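Local coordinates for protein nucleoporin NUP82 (Saccharomyces cerevisiae, PDB 3PBP) that serves as a structural constituent of the nuclear pore complex, this chain being the N-terminal domain of the protein, which interacts with the nucleoporin NUP116, at residues Leu253-Lys258 and Met335-Asp340; Leu227-Val232 and Asp330-Met335; Glu235-Thr240 and Ile244-Val249; His133-Arg138 and Glu220-Leu225. The protein carries 1 engineered substitution. All coordinates share one frame; numbering follows the deposited sequence.

Contact 1 (Leu253-Lys258 and Met335-Asp340); sequences LQFVSK and MSWDVD
Phe255, on helix 243-262, receives two buried side chains from the loop that follows strand 323-329, and both meet its ring. The first meeting is aromatic. Trp337 brings the edge of its six-membered ring against a face of Phe255 in a T-shaped pair, with the two ring centroids 5.8 Å apart and the planes at 79°. The leading atom is CZ2, which stands over the rim of the phenyl ring and comes within 4.2 Å of Phe255 CG. Phe255 reaches this position by swinging CG away from its backbone N (chi1 172°), which sends the ring off the helix toward the loop.

The fold supplies the context: the chain is a beta-propeller, and helix 243-262 is the second of two consecutive helices laid beside its blades; here its aromatic side chain meets the loop between strands 323-329 and 347-355 of one sheet.

The second meeting is Met-aromatic, made by a selenomethionine. Met335 crosses Phe255 at about a right angle, its SE 5.1 Å from the Phe255 ring centroid and obliquely placed, with Phe255 CD2 the nearest ring atom at 3.9 Å from SE.

Polar bonding lies to the side of this apolar cluster. Trp337 NE1 is hydrogen-bonded to the carbonyl O of Tyr276, whose ring also meets that of Phe255. Within the helix, Ser257 OG and Ser257 N approach Leu253 O from opposite faces of its carbonyl plane, at 2.6 and 3.1 Å.

Contact 2 (Leu227-Val232 and Asp330-Met335); sequences LNKSLV and DLEMSM
Lys229 on helix 220-235 and Glu332 in the loop between strands 323-329 and 347-355 form a surface salt bridge that ties the first helix of a helical hairpin to a loop of the beta-propeller. The backbones stay well apart, the CA atoms of Lys229 and Glu332 being 8.4 Å from each other, and the gap is spanned by two bent side chains that cross at about a right angle. Lys229 turns at its third torsion (chi3 61°), Glu332 at its second (chi2 60°), and the two bends bring the end of the lysine alongside the carboxylate.

Charge pairing joins Lys229 NZ to Glu332 OE2 at 3.3 Å, while OE1 of the same carboxylate is 3.9 Å from Lys229 NZ. The methylene beside the ammonium, Lys229 CE, lies against the same carboxylate and nearer OE2 than OE1. At this length the pairing is probably mainly electrostatic.

Both side chains are partly exposed, and apolar side chains of a chain of another protein pack on Lys229 and on Glu332, so the pair lies at a protein-protein interface. A second tie runs through Gln252 of the neighbouring helix, whose amide bonds to Ser230 OG through NE2 and to Met335 N through OE1. The Glu332 backbone is itself anchored, its carbonyl O accepting a hydrogen bond from Asn345 ND2.

Contact 3 (Glu235-Thr240 and Ile244-Val249); sequences ESLDST and IVKRNV
Leu237 packs its isobutyl group on helix 243-262, on Lys246 and Val249, and forms the close-packed half of the contact. Its CD2 rests 3.7 Å from Lys246 CG, so the leucine leans on the aliphatic part of the lysine. The other methyl, CD1, meets Val249 CG1 tip to tip at 4.0 Å. Leu237 points inward from a loop whose next residues point outward, and the buried Val249, one turn along the helix from Lys246, lines the inner end of this patch.

Toward solvent the contact thins out. The Lys246 chain bends and carries NZ across to the loop backbone, where a hydrogen bond to Asp238 O is modelled; the carbonyl is crowded in the model, so its exact position is doubtful. The Asp238 side chain leaves the backbone away from the helix, and its OD2 is 5.8 Å from Lys246 NZ, not in contact with it. That oxygen serves the loop itself, bonding to Thr241 N and, weakly, to Thr240 N. On this exposed side Ser239 passes Lys246 NZ with its backbone CA.

Segment 235-240 thus turns back on the helix it leads into, as the connection of an alpha-alpha hairpin made by helices 220-235 and 243-262.

Contact 4 (His133-Arg138 and Glu220-Leu225); sequences HPKSYR and EKDLNL
Lys135, in the loop joining strands 127-132 and 141-146 of one propeller blade, reaches across to Asp222 in the first turn of helix 220-235. The contact links one blade of the beta-propeller to the start of its helical hairpin through a single pair of side chains.

At the start of the lysine, CB is directed toward the helix and CG stands beside the backbone N (chi1 -79°). From CG onward the chain is extended, closing steadily on the acid. CB, CG and CD make no contact with segment 220-225; along the way the side chain has Leu216 of strand 215-217 as a neighbour. CE is the first atom to approach the carboxylate, 4.1 Å from Asp222 OD2. At the tip, Lys135 NZ forms a salt bridge with Asp222 OD2 at 3.4 Å, a long separation that makes its hydrogen-bond component weak. The ammonium also comes within 3.9 Å of Asp222 CB, so it sits against the flank of the acid. NZ has a second, weak partner in the carbonyl O of Asp190. The nearby N-terminal end of the helix may additionally favour the negative charge of Asp222.

The root of the lysine is held more firmly than its tip. Ser136 OG donates to His133 O at 3.0 Å, bracing the turn, and Lys135 N gives its hydrogen to His133 ND1 at 3.1 Å with an N-H...N angle of 157°, the donor lying only 9° out of the imidazole plane.

Contacts 1, 2 and 3 cluster, their centres 11 to 12 Å apart, whereas contact 4 lies about 16 Å from contact 2, 17 Å from contact 1 and 26 Å from contact 3, centre to centre. Along the chain contact 4 closes first, on helix 220-235. Contact 2 then opens on that helix, contact 3 joins the connecting loop to helix 243-262, and contact 1 opens further along it. Contacts 1 and 2 end on overlapping pieces of the loop between strands 323-329 and 347-355, sharing Met335, and Asp338 adds a salt bridge to Arg247 of contact 3. The helical hairpin is thereby fastened to two separate parts of the propeller.

Contact 1 (Leu253-Lys258 and Met335-Asp340)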
loop_
_atom_site.group_PDB
_atom_site.type_symbol
_atom_site.label_atom_id
_atom_site.label_comp_id
_atom_site.label_asym_id
_atom_site.label_seq_id
_atom_site.Cartn_x
_atom_site.Cartn_y
_atom_site.Cartn_z
ATOM N N LEU A 253 -15.899 14.884 6.008
ATOM C CA LEU A 253 -17.245 14.918 6.535
ATOM C C LEU A 253 -18.294 15.091 5.446
ATOM O O LEU A 253 -19.378 14.531 5.542
ATOM C CB LEU A 253 -17.386 16.033 7.564
ATOM C CG LEU A 253 -18.761 16.093 8.233
ATOM C CD1 LEU A 253 -19.092 14.768 8.929
ATOM C CD2 LEU A 253 -18.746 17.238 9.230
ATOM N N GLN A 254 -17.977 15.869 4.412
ATOM C CA GLN A 254 -18.925 16.076 3.323
ATOM C C GLN A 254 -19.096 14.774 2.572
ATOM O O GLN A 254 -20.215 14.378 2.246
ATOM C CB GLN A 254 -18.433 17.148 2.354
ATOM C CG GLN A 254 -18.265 18.503 2.984
ATOM C CD GLN A 254 -17.597 19.513 2.055
ATOM O OE1 GLN A 254 -16.876 19.141 1.117
ATOM N NE2 GLN A 254 -17.815 20.802 2.329
ATOM N N PHE A 255 -17.983 14.105 2.305
ATOM C CA PHE A 255 -18.003 12.843 1.582
ATOM C C PHE A 255 -18.751 11.750 2.346
ATOM O O PHE A 255 -19.665 11.116 1.809
ATOM C CB PHE A 255 -16.564 12.396 1.294
ATOM C CG PHE A 255 -16.460 11.015 0.716
ATOM C CD1 PHE A 255 -16.967 10.730 -0.544
ATOM C CD2 PHE A 255 -15.869 9.992 1.441
ATOM C CE1 PHE A 255 -16.887 9.441 -1.077
ATOM C CE2 PHE A 255 -15.786 8.692 0.914
ATOM C CZ PHE A 255 -16.295 8.422 -0.348
ATOM N N VAL A 256 -18.380 11.533 3.604
ATOM C CA VAL A 256 -19.017 10.485 4.396
ATOM C C VAL A 256 -20.500 10.749 4.572
ATOM O O VAL A 256 -21.285 9.818 4.727
ATOM C CB VAL A 256 -18.344 10.325 5.783
ATOM C CG1 VAL A 256 -19.056 9.262 6.574
ATOM C CG2 VAL A 256 -16.886 9.922 5.614
ATOM N N SER A 257 -20.881 12.022 4.544
ATOM C CA SER A 257 -22.288 12.404 4.674
ATOM C C SER A 257 -23.033 12.049 3.397
ATOM O O SER A 257 -24.185 11.610 3.438
ATOM C CB SER A 257 -22.429 13.903 4.921
ATOM O OG SER A 257 -21.912 14.249 6.187
ATOM N N LYS A 258 -22.366 12.237 2.262
ATOM C CA LYS A 258 -22.966 11.933 0.983
ATOM C C LYS A 258 -23.111 10.422 0.872
ATOM O O LYS A 258 -24.068 9.925 0.281
ATOM C CB LYS A 258 -22.097 12.478 -0.148
ATOM C CG LYS A 258 -22.863 12.726 -1.421
ATOM C CD LYS A 258 -21.960 13.254 -2.520
ATOM C CE LYS A 258 -22.765 13.589 -3.785
ATOM N NZ LYS A 258 -21.908 14.016 -4.945
HETATM N N MSE A 335 -9.019 11.740 5.570
HETATM C CA MSE A 335 -8.962 11.388 4.169
HETATM C C MSE A 335 -8.295 12.516 3.381
HETATM O O MSE A 335 -8.388 13.683 3.754
HETATM C CB MSE A 335 -10.370 11.125 3.666
HETATM C CG MSE A 335 -10.895 9.815 4.166
HETATM SE SE MSE A 335 -12.763 9.521 3.811
HETATM C CE MSE A 335 -12.770 9.605 1.921
ATOM N N SER A 336 -7.608 12.161 2.302
ATOM C CA SER A 336 -6.921 13.146 1.485
ATOM C C SER A 336 -6.897 12.709 0.024
ATOM O O SER A 336 -6.650 11.547 -0.287
ATOM C CB SER A 336 -5.498 13.341 2.005
ATOM O OG SER A 336 -4.820 14.337 1.263
ATOM N N TRP A 337 -7.156 13.654 -0.872
ATOM C CA TRP A 337 -7.188 13.350 -2.292
ATOM C C TRP A 337 -6.166 14.122 -3.116
ATOM O O TRP A 337 -5.502 13.516 -3.951
ATOM C CB TRP A 337 -8.580 13.624 -2.845
ATOM C CG TRP A 337 -9.676 12.715 -2.346
ATOM C CD1 TRP A 337 -10.218 11.650 -3.009
ATOM C CD2 TRP A 337 -10.465 12.889 -1.160
ATOM N NE1 TRP A 337 -11.303 11.162 -2.319
ATOM C CE2 TRP A 337 -11.475 11.905 -1.181
ATOM C CE3 TRP A 337 -10.417 13.780 -0.082
ATOM C CZ2 TRP A 337 -12.437 11.801 -0.175
ATOM C CZ3 TRP A 337 -11.378 13.669 0.924
ATOM C CH2 TRP A 337 -12.369 12.687 0.869
ATOM N N ASP A 338 -6.046 15.439 -2.893
ATOM C CA ASP A 338 -5.096 16.291 -3.635
ATOM C C ASP A 338 -3.714 16.375 -3.020
ATOM O O ASP A 338 -2.716 16.007 -3.628
ATOM C CB ASP A 338 -5.559 17.736 -3.711
ATOM C CG ASP A 338 -7.031 17.865 -3.847
ATOM O OD1 ASP A 338 -7.572 17.316 -4.822
ATOM O OD2 ASP A 338 -7.641 18.519 -2.981
ATOM N N VAL A 339 -3.675 16.911 -1.810
ATOM C CA VAL A 339 -2.437 17.129 -1.078
ATOM C C VAL A 339 -1.281 16.161 -1.325
ATOM O O VAL A 339 -1.374 14.973 -1.006
ATOM C CB VAL A 339 -2.722 17.184 0.429
ATOM C CG1 VAL A 339 -1.547 17.793 1.145
ATOM C CG2 VAL A 339 -3.990 17.976 0.691
ATOM N N ASP A 340 -0.197 16.679 -1.906
ATOM C CA ASP A 340 1.001 15.883 -2.154
ATOM C C ASP A 340 1.763 15.790 -0.849
ATOM O O ASP A 340 1.761 16.723 -0.053
ATOM C CB ASP A 340 1.938 16.542 -3.163
ATOM C CG ASP A 340 1.315 16.713 -4.519
ATOM O OD1 ASP A 340 0.655 15.763 -4.986
ATOM O OD2 ASP A 340 1.502 17.797 -5.117
#

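Contact 2 (Leu227-Val232 and Asp330-Met335)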
loop_
_atom_site.group_PDB
_atom_site.type_symbol
_atom_site.label_atom_id
_atom_site.label_comp_id
_atom_site.label_asym_id
_atom_site.label_seq_id
_atom_site.Cartn_x
_atom_site.Cartn_y
_atom_site.Cartn_z
ATOM N N LEU A 227 -18.875 7.689 10.121
ATOM C CA LEU A 227 -19.600 8.947 10.146
ATOM C C LEU A 227 -19.276 9.614 11.485
ATOM O O LEU A 227 -18.932 10.793 11.539
ATOM C CB LEU A 227 -21.103 8.708 10.012
ATOM C CG LEU A 227 -21.947 9.984 10.053
ATOM C CD1 LEU A 227 -21.458 10.974 8.981
ATOM C CD2 LEU A 227 -23.404 9.609 9.839
ATOM N N ASN A 228 -19.364 8.847 12.565
ATOM C CA ASN A 228 -19.049 9.372 13.884
ATOM C C ASN A 228 -17.590 9.802 13.996
ATOM O O ASN A 228 -17.304 10.851 14.554
ATOM C CB ASN A 228 -19.355 8.344 14.975
ATOM C CG ASN A 228 -20.844 8.163 15.205
ATOM O OD1 ASN A 228 -21.600 9.128 15.159
ATOM N ND2 ASN A 228 -21.271 6.925 15.472
ATOM N N LYS A 229 -16.657 8.993 13.495
ATOM C CA LYS A 229 -15.247 9.382 13.555
ATOM C C LYS A 229 -15.093 10.714 12.809
ATOM O O LYS A 229 -14.337 11.598 13.234
ATOM C CB LYS A 229 -14.339 8.307 12.918
ATOM C CG LYS A 229 -13.971 7.152 13.850
ATOM C CD LYS A 229 -13.548 5.901 13.102
ATOM C CE LYS A 229 -12.342 6.135 12.247
ATOM N NZ LYS A 229 -11.896 4.886 11.557
ATOM N N SER A 230 -15.833 10.853 11.708
ATOM C CA SER A 230 -15.784 12.061 10.903
ATOM C C SER A 230 -16.318 13.266 11.671
ATOM O O SER A 230 -15.802 14.377 11.534
ATOM C CB SER A 230 -16.579 11.864 9.603
ATOM O OG SER A 230 -15.917 10.975 8.713
ATOM N N LEU A 231 -17.354 13.047 12.476
ATOM C CA LEU A 231 -17.938 14.125 13.268
ATOM C C LEU A 231 -17.034 14.518 14.418
ATOM O O LEU A 231 -16.960 15.676 14.774
ATOM C CB LEU A 231 -19.316 13.726 13.813
ATOM C CG LEU A 231 -20.427 13.736 12.759
ATOM C CD1 LEU A 231 -21.668 13.029 13.291
ATOM C CD2 LEU A 231 -20.728 15.177 12.362
ATOM N N VAL A 232 -16.338 13.555 15.001
ATOM C CA VAL A 232 -15.445 13.849 16.114
ATOM C C VAL A 232 -14.287 14.729 15.670
ATOM O O VAL A 232 -13.818 15.570 16.417
ATOM C CB VAL A 232 -14.881 12.559 16.746
ATOM C CG1 VAL A 232 -13.878 12.903 17.814
ATOM C CG2 VAL A 232 -16.005 11.744 17.344
ATOM N N ASP A 330 -2.023 5.025 16.622
ATOM C CA ASP A 330 -2.644 5.813 17.678
ATOM C C ASP A 330 -3.420 7.044 17.247
ATOM O O ASP A 330 -4.337 7.470 17.953
ATOM C CB ASP A 330 -1.602 6.253 18.712
ATOM C CG ASP A 330 -0.490 7.115 18.114
ATOM O OD1 ASP A 330 -0.045 8.087 18.780
ATOM O OD2 ASP A 330 -0.041 6.813 16.985
ATOM N N LEU A 331 -3.059 7.639 16.114
ATOM C CA LEU A 331 -3.771 8.827 15.664
ATOM C C LEU A 331 -4.782 8.513 14.582
ATOM O O LEU A 331 -4.627 7.549 13.834
ATOM C CB LEU A 331 -2.784 9.872 15.177
ATOM C CG LEU A 331 -1.766 10.239 16.254
ATOM C CD1 LEU A 331 -0.968 11.448 15.803
ATOM C CD2 LEU A 331 -2.482 10.530 17.552
ATOM N N GLU A 332 -5.837 9.310 14.513
ATOM C CA GLU A 332 -6.859 9.096 13.500
ATOM C C GLU A 332 -6.491 9.873 12.227
ATOM O O GLU A 332 -6.283 11.098 12.262
ATOM C CB GLU A 332 -8.214 9.564 14.029
ATOM C CG GLU A 332 -9.393 9.202 13.151
ATOM C CD GLU A 332 -9.544 7.710 12.957
ATOM O OE1 GLU A 332 -9.585 6.980 13.971
ATOM O OE2 GLU A 332 -9.627 7.272 11.787
HETATM N N MSE A 333 -6.386 9.165 11.108
HETATM C CA MSE A 333 -6.050 9.823 9.860
HETATM C C MSE A 333 -7.269 10.536 9.313
HETATM O O MSE A 333 -8.408 10.246 9.688
HETATM C CB MSE A 333 -5.621 8.818 8.797
HETATM C CG MSE A 333 -4.388 7.991 9.087
HETATM SE SE MSE A 333 -4.242 6.557 7.723
HETATM C CE MSE A 333 -3.718 7.659 6.201
ATOM N N SER A 334 -7.014 11.472 8.409
ATOM C CA SER A 334 -8.079 12.188 7.741
ATOM C C SER A 334 -7.914 11.779 6.290
ATOM O O SER A 334 -6.802 11.473 5.833
ATOM C CB SER A 334 -7.899 13.695 7.855
ATOM O OG SER A 334 -6.818 14.141 7.047
HETATM N N MSE A 335 -9.019 11.740 5.570
HETATM C CA MSE A 335 -8.962 11.388 4.169
HETATM C C MSE A 335 -8.295 12.516 3.381
HETATM O O MSE A 335 -8.388 13.683 3.754
HETATM C CB MSE A 335 -10.370 11.125 3.666
HETATM C CG MSE A 335 -10.895 9.815 4.166
HETATM SE SE MSE A 335 -12.763 9.521 3.811
HETATM C CE MSE A 335 -12.770 9.605 1.921
#

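Contact 3 (Glu235-Thr240 and Ile244-Val249)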
loop_
_atom_site.group_PDB
_atom_site.type_symbol
_atom_site.label_atom_id
_atom_site.label_comp_id
_atom_site.label_asym_id
_atom_site.label_seq_id
_atom_site.Cartn_x
_atom_site.Cartn_y
_atom_site.Cartn_z
ATOM N N GLU A 235 -15.431 18.428 14.887
ATOM C CA GLU A 235 -15.579 19.173 16.135
ATOM C C GLU A 235 -14.193 19.513 16.678
ATOM O O GLU A 235 -13.980 20.547 17.312
ATOM C CB GLU A 235 -16.333 18.327 17.168
ATOM C CG GLU A 235 -16.532 19.013 18.522
ATOM C CD GLU A 235 -17.073 18.081 19.603
ATOM O OE1 GLU A 235 -18.124 17.427 19.377
ATOM O OE2 GLU A 235 -16.443 18.015 20.683
ATOM N N SER A 236 -13.254 18.614 16.424
ATOM C CA SER A 236 -11.872 18.760 16.866
ATOM C C SER A 236 -11.149 19.914 16.167
ATOM O O SER A 236 -9.990 20.201 16.465
ATOM C CB SER A 236 -11.130 17.437 16.615
ATOM O OG SER A 236 -9.730 17.612 16.530
ATOM N N LEU A 237 -11.832 20.574 15.236
ATOM C CA LEU A 237 -11.230 21.687 14.506
ATOM C C LEU A 237 -11.212 22.991 15.297
ATOM O O LEU A 237 -12.194 23.370 15.951
ATOM C CB LEU A 237 -11.957 21.912 13.177
ATOM C CG LEU A 237 -11.789 20.859 12.080
ATOM C CD1 LEU A 237 -12.670 21.211 10.891
ATOM C CD2 LEU A 237 -10.323 20.776 11.662
ATOM N N ASP A 238 -10.060 23.652 15.241
ATOM C CA ASP A 238 -9.839 24.935 15.895
ATOM C C ASP A 238 -9.090 25.792 14.863
ATOM O O ASP A 238 -8.871 25.333 13.742
ATOM C CB ASP A 238 -9.014 24.771 17.183
ATOM C CG ASP A 238 -7.710 24.021 16.961
ATOM O OD1 ASP A 238 -7.675 22.812 17.252
ATOM O OD2 ASP A 238 -6.722 24.630 16.493
ATOM N N SER A 239 -8.694 27.015 15.227
ATOM C CA SER A 239 -7.998 27.910 14.288
ATOM C C SER A 239 -6.495 27.686 14.076
ATOM O O SER A 239 -5.948 28.090 13.042
ATOM C CB SER A 239 -8.230 29.376 14.673
ATOM O OG SER A 239 -7.752 30.251 13.660
ATOM N N THR A 240 -5.811 27.078 15.042
ATOM C CA THR A 240 -4.390 26.806 14.848
ATOM C C THR A 240 -4.328 25.706 13.798
ATOM O O THR A 240 -3.399 25.669 12.993
ATOM C CB THR A 240 -3.693 26.319 16.138
ATOM O OG1 THR A 240 -3.615 27.401 17.079
ATOM C CG2 THR A 240 -2.277 25.820 15.822
ATOM N N ILE A 244 -4.622 23.218 5.276
ATOM C CA ILE A 244 -4.729 22.047 4.407
ATOM C C ILE A 244 -5.470 20.899 5.123
ATOM O O ILE A 244 -6.310 20.224 4.513
ATOM C CB ILE A 244 -3.335 21.575 3.953
ATOM C CG1 ILE A 244 -2.708 22.656 3.068
ATOM C CG2 ILE A 244 -3.434 20.250 3.203
ATOM C CD1 ILE A 244 -1.297 22.359 2.616
ATOM N N VAL A 245 -5.168 20.697 6.411
ATOM C CA VAL A 245 -5.819 19.668 7.216
ATOM C C VAL A 245 -7.310 19.977 7.356
ATOM O O VAL A 245 -8.163 19.110 7.131
ATOM C CB VAL A 245 -5.213 19.591 8.635
ATOM C CG1 VAL A 245 -6.041 18.655 9.513
ATOM C CG2 VAL A 245 -3.801 19.101 8.559
ATOM N N LYS A 246 -7.608 21.216 7.734
ATOM C CA LYS A 246 -8.977 21.678 7.914
ATOM C C LYS A 246 -9.803 21.391 6.662
ATOM O O LYS A 246 -10.971 20.977 6.736
ATOM C CB LYS A 246 -8.967 23.179 8.194
ATOM C CG LYS A 246 -9.948 23.637 9.267
ATOM C CD LYS A 246 -9.703 25.094 9.617
ATOM C CE LYS A 246 -9.872 25.341 11.097
ATOM N NZ LYS A 246 -8.996 26.474 11.517
ATOM N N ARG A 247 -9.189 21.611 5.506
ATOM C CA ARG A 247 -9.869 21.370 4.248
ATOM C C ARG A 247 -10.242 19.887 4.099
ATOM O O ARG A 247 -11.397 19.544 3.791
ATOM C CB ARG A 247 -8.977 21.807 3.090
ATOM C CG ARG A 247 -9.658 21.689 1.761
ATOM C CD ARG A 247 -8.743 22.061 0.635
ATOM N NE ARG A 247 -9.343 21.655 -0.627
ATOM C CZ ARG A 247 -8.764 20.835 -1.491
ATOM N NH1 ARG A 247 -7.560 20.340 -1.221
ATOM N NH2 ARG A 247 -9.398 20.502 -2.612
ATOM N N ASN A 248 -9.259 19.014 4.328
ATOM C CA ASN A 248 -9.471 17.569 4.234
ATOM C C ASN A 248 -10.557 17.071 5.190
ATOM O O ASN A 248 -11.437 16.316 4.786
ATOM C CB ASN A 248 -8.171 16.798 4.525
ATOM C CG ASN A 248 -7.212 16.767 3.342
ATOM O OD1 ASN A 248 -7.605 16.939 2.190
ATOM N ND2 ASN A 248 -5.945 16.517 3.630
ATOM N N VAL A 249 -10.473 17.480 6.458
ATOM C CA VAL A 249 -11.441 17.073 7.466
ATOM C C VAL A 249 -12.845 17.470 7.039
ATOM O O VAL A 249 -13.792 16.695 7.199
ATOM C CB VAL A 249 -11.118 17.712 8.833
ATOM C CG1 VAL A 249 -12.194 17.380 9.836
ATOM C CG2 VAL A 249 -9.784 17.220 9.315
#

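Contact 4 (His133-Arg138 and Glu220-Leu225)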
loop_
_atom_site.group_PDB
_atom_site.type_symbol
_atom_site.label_atom_id
_atom_site.label_comp_id
_atom_site.label_asym_id
_atom_site.label_seq_id
_atom_site.Cartn_x
_atom_site.Cartn_y
_atom_site.Cartn_z
ATOM N N HIS A 133 -10.305 -6.186 -3.546
ATOM C CA HIS A 133 -10.580 -5.104 -2.619
ATOM C C HIS A 133 -11.504 -5.766 -1.598
ATOM O O HIS A 133 -12.544 -6.317 -1.950
ATOM C CB HIS A 133 -11.260 -3.928 -3.318
ATOM C CG HIS A 133 -11.328 -2.692 -2.475
ATOM N ND1 HIS A 133 -12.102 -2.606 -1.335
ATOM C CD2 HIS A 133 -10.713 -1.493 -2.602
ATOM C CE1 HIS A 133 -11.963 -1.406 -0.800
ATOM N NE2 HIS A 133 -11.125 -0.710 -1.548
ATOM N N PRO A 134 -11.129 -5.724 -0.315
ATOM C CA PRO A 134 -11.903 -6.330 0.767
ATOM C C PRO A 134 -13.341 -5.849 0.874
ATOM O O PRO A 134 -14.197 -6.573 1.373
ATOM C CB PRO A 134 -11.100 -5.972 2.015
ATOM C CG PRO A 134 -9.761 -5.602 1.500
ATOM C CD PRO A 134 -10.062 -4.879 0.237
ATOM N N LYS A 135 -13.626 -4.639 0.415
ATOM C CA LYS A 135 -14.986 -4.156 0.553
ATOM C C LYS A 135 -15.702 -3.721 -0.721
ATOM O O LYS A 135 -16.389 -2.701 -0.758
ATOM C CB LYS A 135 -15.021 -3.040 1.588
ATOM C CG LYS A 135 -15.002 -3.535 3.011
ATOM C CD LYS A 135 -15.263 -2.379 3.944
ATOM C CE LYS A 135 -15.734 -2.839 5.310
ATOM N NZ LYS A 135 -16.026 -1.648 6.191
ATOM N N SER A 136 -15.545 -4.504 -1.774
ATOM C CA SER A 136 -16.219 -4.198 -3.018
ATOM C C SER A 136 -17.450 -5.088 -3.076
ATOM O O SER A 136 -17.415 -6.259 -2.696
ATOM C CB SER A 136 -15.295 -4.466 -4.211
ATOM O OG SER A 136 -14.636 -5.716 -4.065
ATOM N N TYR A 137 -18.556 -4.518 -3.517
ATOM C CA TYR A 137 -19.790 -5.275 -3.643
ATOM C C TYR A 137 -19.568 -6.401 -4.671
ATOM O O TYR A 137 -19.030 -6.180 -5.759
ATOM C CB TYR A 137 -20.909 -4.334 -4.091
ATOM C CG TYR A 137 -22.237 -5.002 -4.312
ATOM C CD1 TYR A 137 -22.946 -5.566 -3.254
ATOM C CD2 TYR A 137 -22.787 -5.077 -5.589
ATOM C CE1 TYR A 137 -24.169 -6.185 -3.467
ATOM C CE2 TYR A 137 -24.009 -5.694 -5.811
ATOM C CZ TYR A 137 -24.692 -6.244 -4.750
ATOM O OH TYR A 137 -25.898 -6.856 -4.990
ATOM N N ARG A 138 -19.968 -7.612 -4.311
ATOM C CA ARG A 138 -19.790 -8.762 -5.186
ATOM C C ARG A 138 -18.329 -9.002 -5.581
ATOM O O ARG A 138 -18.060 -9.550 -6.648
ATOM C CB ARG A 138 -20.644 -8.608 -6.444
ATOM C CG ARG A 138 -22.132 -8.516 -6.166
ATOM C CD ARG A 138 -22.930 -9.325 -7.171
ATOM N NE ARG A 138 -22.866 -8.774 -8.521
ATOM C CZ ARG A 138 -22.756 -9.512 -9.624
ATOM N NH1 ARG A 138 -22.693 -10.842 -9.537
ATOM N NH2 ARG A 138 -22.711 -8.922 -10.818
ATOM N N GLU A 220 -24.413 -1.292 8.081
ATOM C CA GLU A 220 -24.868 -0.168 8.880
ATOM C C GLU A 220 -23.953 0.213 10.043
ATOM O O GLU A 220 -23.758 1.395 10.304
ATOM C CB GLU A 220 -26.277 -0.430 9.400
ATOM C CG GLU A 220 -26.997 0.850 9.740
ATOM C CD GLU A 220 -28.284 0.611 10.481
ATOM O OE1 GLU A 220 -28.230 0.052 11.606
ATOM O OE2 GLU A 220 -29.347 0.983 9.933
ATOM N N LYS A 221 -23.411 -0.788 10.733
ATOM C CA LYS A 221 -22.513 -0.582 11.865
ATOM C C LYS A 221 -21.290 0.188 11.412
ATOM O O LYS A 221 -20.921 1.191 12.025
ATOM C CB LYS A 221 -22.081 -1.937 12.429
ATOM C CG LYS A 221 -21.116 -1.899 13.585
ATOM C CD LYS A 221 -20.738 -3.313 13.978
ATOM C CE LYS A 221 -19.648 -3.324 15.051
ATOM N NZ LYS A 221 -19.046 -4.685 15.300
ATOM N N ASP A 222 -20.666 -0.282 10.333
ATOM C CA ASP A 222 -19.477 0.365 9.789
ATOM C C ASP A 222 -19.763 1.736 9.183
ATOM O O ASP A 222 -18.926 2.632 9.271
ATOM C CB ASP A 222 -18.803 -0.521 8.737
ATOM C CG ASP A 222 -18.140 -1.741 9.343
ATOM O OD1 ASP A 222 -17.696 -1.663 10.514
ATOM O OD2 ASP A 222 -18.051 -2.772 8.637
ATOM N N LEU A 223 -20.928 1.899 8.560
ATOM C CA LEU A 223 -21.270 3.191 7.977
ATOM C C LEU A 223 -21.346 4.258 9.084
ATOM O O LEU A 223 -20.874 5.388 8.915
ATOM C CB LEU A 223 -22.605 3.111 7.229
ATOM C CG LEU A 223 -23.263 4.460 6.910
ATOM C CD1 LEU A 223 -22.299 5.326 6.133
ATOM C CD2 LEU A 223 -24.532 4.243 6.119
ATOM N N ASN A 224 -21.929 3.896 10.222
ATOM C CA ASN A 224 -22.040 4.846 11.307
ATOM C C ASN A 224 -20.720 5.057 12.015
ATOM O O ASN A 224 -20.484 6.118 12.581
ATOM C CB ASN A 224 -23.124 4.419 12.301
ATOM C CG ASN A 224 -24.525 4.698 11.775
ATOM O OD1 ASN A 224 -24.833 5.823 11.381
ATOM N ND2 ASN A 224 -25.374 3.677 11.754
ATOM N N LEU A 225 -19.845 4.063 11.982
ATOM C CA LEU A 225 -18.566 4.237 12.635
ATOM C C LEU A 225 -17.760 5.331 11.922
ATOM O O LEU A 225 -17.240 6.236 12.577
ATOM C CB LEU A 225 -17.769 2.926 12.671
ATOM C CG LEU A 225 -16.377 3.120 13.285
ATOM C CD1 LEU A 225 -16.525 3.583 14.722
ATOM C CD2 LEU A 225 -15.584 1.839 13.209
#